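Local coordinates for protein laminin subunit ALPHA-1 (Mus musculus, PDB 2JD4) that forms part of the laminin-111 heterotrimer of basement membranes and, through its C-terminal LG4-5 domain pair, probably attaches the network to cell-surface receptors, at residues 250-262 with 334-346. The protein carries 4 engineered substitutions. Sequence-based numbering, arbitrary orientation.
Sequences LEIVDGKVLFHVN and KQNSLSSRASFRG. Engineered in segment 334-346: Ser-337 (natural residue Cys).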
# COMPACT_ATOMS: atom_id res chain seq x y z
N LEU A 250 -16.67 -12.27 -3.90
CA LEU A 250 -16.21 -11.99 -5.26
C LEU A 250 -15.05 -12.97 -5.50
O LEU A 250 -14.10 -13.01 -4.72
CB LEU A 250 -15.71 -10.55 -5.35
CG LEU A 250 -15.72 -9.85 -6.71
CD1 LEU A 250 -17.15 -9.69 -7.19
CD2 LEU A 250 -15.05 -8.47 -6.58
N GLU A 251 -15.14 -13.76 -6.56
CA GLU A 251 -14.10 -14.75 -6.85
C GLU A 251 -13.98 -15.09 -8.33
O GLU A 251 -14.90 -14.85 -9.12
CB GLU A 251 -14.39 -16.04 -6.07
CG GLU A 251 -15.86 -16.43 -6.07
CD GLU A 251 -16.16 -17.79 -5.44
OE1 GLU A 251 -15.40 -18.24 -4.55
OE2 GLU A 251 -17.17 -18.41 -5.83
N ILE A 252 -12.83 -15.64 -8.70
CA ILE A 252 -12.55 -16.07 -10.06
C ILE A 252 -12.52 -17.60 -10.03
O ILE A 252 -11.70 -18.19 -9.34
CB ILE A 252 -11.17 -15.56 -10.56
CG1 ILE A 252 -11.13 -14.03 -10.54
CG2 ILE A 252 -10.90 -16.07 -11.95
CD1 ILE A 252 -9.82 -13.44 -11.03
N VAL A 253 -13.43 -18.23 -10.76
CA VAL A 253 -13.50 -19.69 -10.82
C VAL A 253 -13.55 -20.14 -12.27
O VAL A 253 -14.49 -19.84 -13.00
CB VAL A 253 -14.75 -20.22 -10.08
CG1 VAL A 253 -14.84 -21.74 -10.20
CG2 VAL A 253 -14.70 -19.81 -8.61
N ASP A 254 -12.51 -20.86 -12.69
CA ASP A 254 -12.41 -21.37 -14.06
C ASP A 254 -12.49 -20.29 -15.13
O ASP A 254 -13.16 -20.46 -16.15
CB ASP A 254 -13.49 -22.43 -14.31
CG ASP A 254 -13.35 -23.63 -13.39
OD1 ASP A 254 -12.23 -24.17 -13.28
OD2 ASP A 254 -14.37 -24.03 -12.78
N GLY A 255 -11.81 -19.17 -14.89
CA GLY A 255 -11.81 -18.09 -15.86
C GLY A 255 -13.00 -17.14 -15.82
O GLY A 255 -13.03 -16.18 -16.58
N LYS A 256 -13.97 -17.40 -14.95
CA LYS A 256 -15.14 -16.53 -14.85
C LYS A 256 -15.15 -15.80 -13.51
O LYS A 256 -14.59 -16.27 -12.53
CB LYS A 256 -16.42 -17.36 -14.98
CG LYS A 256 -16.65 -17.92 -16.37
CD LYS A 256 -17.16 -19.35 -16.32
CE LYS A 256 -18.43 -19.47 -15.50
NZ LYS A 256 -18.92 -20.88 -15.48
N VAL A 257 -15.80 -14.64 -13.49
CA VAL A 257 -15.91 -13.86 -12.27
C VAL A 257 -17.32 -14.02 -11.70
O VAL A 257 -18.31 -13.86 -12.43
CB VAL A 257 -15.62 -12.36 -12.52
CG1 VAL A 257 -15.82 -11.56 -11.24
CG2 VAL A 257 -14.20 -12.18 -13.03
N LEU A 258 -17.40 -14.36 -10.42
CA LEU A 258 -18.68 -14.56 -9.74
C LEU A 258 -18.84 -13.58 -8.58
O LEU A 258 -17.90 -13.35 -7.81
CB LEU A 258 -18.78 -15.98 -9.21
CG LEU A 258 -18.45 -17.13 -10.16
CD1 LEU A 258 -18.62 -18.47 -9.44
CD2 LEU A 258 -19.35 -17.06 -11.39
N PHE A 259 -20.04 -13.02 -8.48
CA PHE A 259 -20.39 -12.08 -7.42
C PHE A 259 -21.60 -12.68 -6.71
O PHE A 259 -22.71 -12.66 -7.25
CB PHE A 259 -20.72 -10.72 -8.04
CG PHE A 259 -21.19 -9.67 -7.06
CD1 PHE A 259 -20.67 -9.61 -5.77
CD2 PHE A 259 -22.10 -8.70 -7.45
CE1 PHE A 259 -21.05 -8.61 -4.89
CE2 PHE A 259 -22.49 -7.68 -6.58
CZ PHE A 259 -21.96 -7.63 -5.30
N HIS A 260 -21.38 -13.23 -5.51
CA HIS A 260 -22.45 -13.85 -4.73
C HIS A 260 -22.93 -12.93 -3.63
O HIS A 260 -22.15 -12.19 -3.03
CB HIS A 260 -21.97 -15.14 -4.06
CG HIS A 260 -21.30 -16.11 -4.98
ND1 HIS A 260 -21.99 -16.79 -5.96
CD2 HIS A 260 -20.02 -16.52 -5.05
CE1 HIS A 260 -21.15 -17.58 -6.61
NE2 HIS A 260 -19.95 -17.44 -6.07
N VAL A 261 -24.22 -12.99 -3.34
CA VAL A 261 -24.80 -12.18 -2.28
C VAL A 261 -25.90 -12.97 -1.59
O VAL A 261 -26.66 -13.69 -2.25
CB VAL A 261 -25.40 -10.87 -2.85
CG1 VAL A 261 -26.26 -10.18 -1.81
CG2 VAL A 261 -24.28 -9.94 -3.30
N ASN A 262 -25.98 -12.88 -0.27
CA ASN A 262 -27.02 -13.57 0.48
C ASN A 262 -27.55 -12.66 1.57
O ASN A 262 -26.84 -12.33 2.52
CB ASN A 262 -26.48 -14.86 1.12
CG ASN A 262 -27.59 -15.75 1.64
OD1 ASN A 262 -28.51 -15.27 2.31
ND2 ASN A 262 -27.52 -17.04 1.35
N LYS A 334 -15.46 -18.74 8.22
CA LYS A 334 -16.59 -19.03 7.34
C LYS A 334 -16.84 -17.94 6.32
O LYS A 334 -16.83 -16.76 6.65
CB LYS A 334 -17.87 -19.24 8.18
CG LYS A 334 -19.05 -19.81 7.38
CD LYS A 334 -20.32 -19.93 8.22
CE LYS A 334 -21.44 -20.58 7.43
NZ LYS A 334 -22.69 -20.79 8.23
N GLN A 335 -17.04 -18.34 5.07
CA GLN A 335 -17.34 -17.40 3.99
C GLN A 335 -18.55 -17.97 3.28
O GLN A 335 -18.43 -18.72 2.30
CB GLN A 335 -16.15 -17.26 3.04
CG GLN A 335 -14.98 -16.41 3.58
CD GLN A 335 -15.39 -14.97 3.92
OE1 GLN A 335 -16.25 -14.39 3.27
NE2 GLN A 335 -14.76 -14.40 4.95
N ASN A 336 -19.73 -17.62 3.77
CA ASN A 336 -20.97 -18.15 3.23
C ASN A 336 -21.30 -17.80 1.79
O ASN A 336 -22.14 -18.46 1.17
CB ASN A 336 -22.15 -17.77 4.13
CG ASN A 336 -23.29 -18.76 4.03
OD1 ASN A 336 -23.06 -19.97 4.01
ND2 ASN A 336 -24.52 -18.26 3.97
N SER A 337 -20.65 -16.77 1.25
CA SER A 337 -20.91 -16.40 -0.14
C SER A 337 -19.67 -16.52 -1.05
O SER A 337 -19.42 -15.68 -1.91
CB SER A 337 -21.50 -14.99 -0.22
OG SER A 337 -22.82 -14.99 0.31
N LEU A 338 -18.91 -17.59 -0.83
CA LEU A 338 -17.73 -17.91 -1.63
C LEU A 338 -17.74 -19.42 -1.84
O LEU A 338 -17.81 -20.18 -0.87
CB LEU A 338 -16.44 -17.49 -0.92
CG LEU A 338 -16.05 -16.01 -1.02
CD1 LEU A 338 -14.77 -15.74 -0.22
CD2 LEU A 338 -15.86 -15.63 -2.49
N SER A 339 -17.69 -19.87 -3.09
CA SER A 339 -17.67 -21.31 -3.35
C SER A 339 -16.23 -21.83 -3.34
O SER A 339 -15.97 -22.99 -3.01
CB SER A 339 -18.34 -21.63 -4.70
OG SER A 339 -17.64 -21.04 -5.79
N SER A 340 -15.29 -20.96 -3.69
CA SER A 340 -13.88 -21.33 -3.74
C SER A 340 -13.13 -21.00 -2.46
O SER A 340 -13.55 -20.14 -1.67
CB SER A 340 -13.18 -20.63 -4.91
OG SER A 340 -11.79 -20.90 -4.88
N ARG A 341 -12.00 -21.67 -2.29
CA ARG A 341 -11.13 -21.52 -1.13
C ARG A 341 -9.69 -21.25 -1.60
O ARG A 341 -8.78 -21.08 -0.79
CB ARG A 341 -11.20 -22.82 -0.33
CG ARG A 341 -10.60 -22.79 1.05
CD ARG A 341 -10.88 -24.12 1.76
NE ARG A 341 -12.29 -24.32 2.09
CZ ARG A 341 -12.90 -23.80 3.15
NH1 ARG A 341 -12.22 -23.03 3.99
NH2 ARG A 341 -14.18 -24.05 3.38
N ALA A 342 -9.50 -21.21 -2.92
CA ALA A 342 -8.18 -20.99 -3.51
C ALA A 342 -7.67 -19.55 -3.40
O ALA A 342 -8.36 -18.62 -3.78
CB ALA A 342 -8.21 -21.41 -4.98
N SER A 343 -6.46 -19.38 -2.87
CA SER A 343 -5.87 -18.04 -2.71
C SER A 343 -5.48 -17.45 -4.07
O SER A 343 -4.92 -18.14 -4.92
CB SER A 343 -4.63 -18.10 -1.81
OG SER A 343 -4.96 -18.38 -0.45
N PHE A 344 -5.77 -16.17 -4.26
CA PHE A 344 -5.45 -15.45 -5.50
C PHE A 344 -3.93 -15.32 -5.70
O PHE A 344 -3.17 -15.27 -4.73
CB PHE A 344 -6.06 -14.04 -5.43
CG PHE A 344 -5.80 -13.17 -6.64
CD1 PHE A 344 -6.45 -13.40 -7.84
CD2 PHE A 344 -4.95 -12.07 -6.55
CE1 PHE A 344 -6.28 -12.55 -8.93
CE2 PHE A 344 -4.76 -11.21 -7.63
CZ PHE A 344 -5.43 -11.45 -8.83
N ARG A 345 -3.51 -15.31 -6.96
CA ARG A 345 -2.10 -15.11 -7.31
C ARG A 345 -2.07 -14.07 -8.42
O ARG A 345 -2.63 -14.29 -9.49
CB ARG A 345 -1.43 -16.40 -7.81
CG ARG A 345 0.03 -16.17 -8.20
CD ARG A 345 0.74 -17.44 -8.63
NE ARG A 345 2.07 -17.13 -9.17
CZ ARG A 345 3.11 -16.73 -8.45
NH1 ARG A 345 3.00 -16.57 -7.14
NH2 ARG A 345 4.27 -16.46 -9.04
N GLY A 346 -1.42 -12.94 -8.15
CA GLY A 346 -1.34 -11.86 -9.12
C GLY A 346 -1.32 -10.54 -8.35
O GLY A 346 -0.87 -10.51 -7.21
O HOH W 1 -24.94 -18.49 0.30
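The carboxylate of Glu-251 reaches from the strand to the loop at Leu-338 to Ser-340 and accepts from two successive backbone amides. Glu-251 OE1 offers its syn lone pair to Ser-340 N (2.9 Å, N-H...O 159°), while Glu-251 OE2 receives Ser-339 N at 3.1 Å and Ser-339 OG at 2.7 Å. With CG tucked between the backbone N and carbonyl carbon (chi1 42°), the glutamate slides past Leu-338, whose CD2 lies 3.7 Å from Glu-251 CG. Ile-252 CD1 touches Phe-344 CE1 at 4.2 Å. After the type I' turn, His-260 NE2, 3.0 Å from Glu-251 OE2, is a third donor to that oxygen and comes from above the carboxylate plane, which should help fix the carboxylate's rotation. The imidazole edge also lies against Ser-337 O, 3.3 Å from His-260 CD2, and His-260 ND1 is hydrogen-bonded to Thr-269 OG1. Asn-262, its side chain about 7 Å from a bound magnesium ion, links its ND2 to Asn-336 O through a water; its OD1 accepts from Gly-264 N, and its CB packs against OG of the engineered Ser-337. The loop, leading from strand 322-326 to strand 347-353, thus covers one face of the hairpin in this laminin G beta sandwich, while Leu-250 and Phe-259 point away from it to strand 286-293.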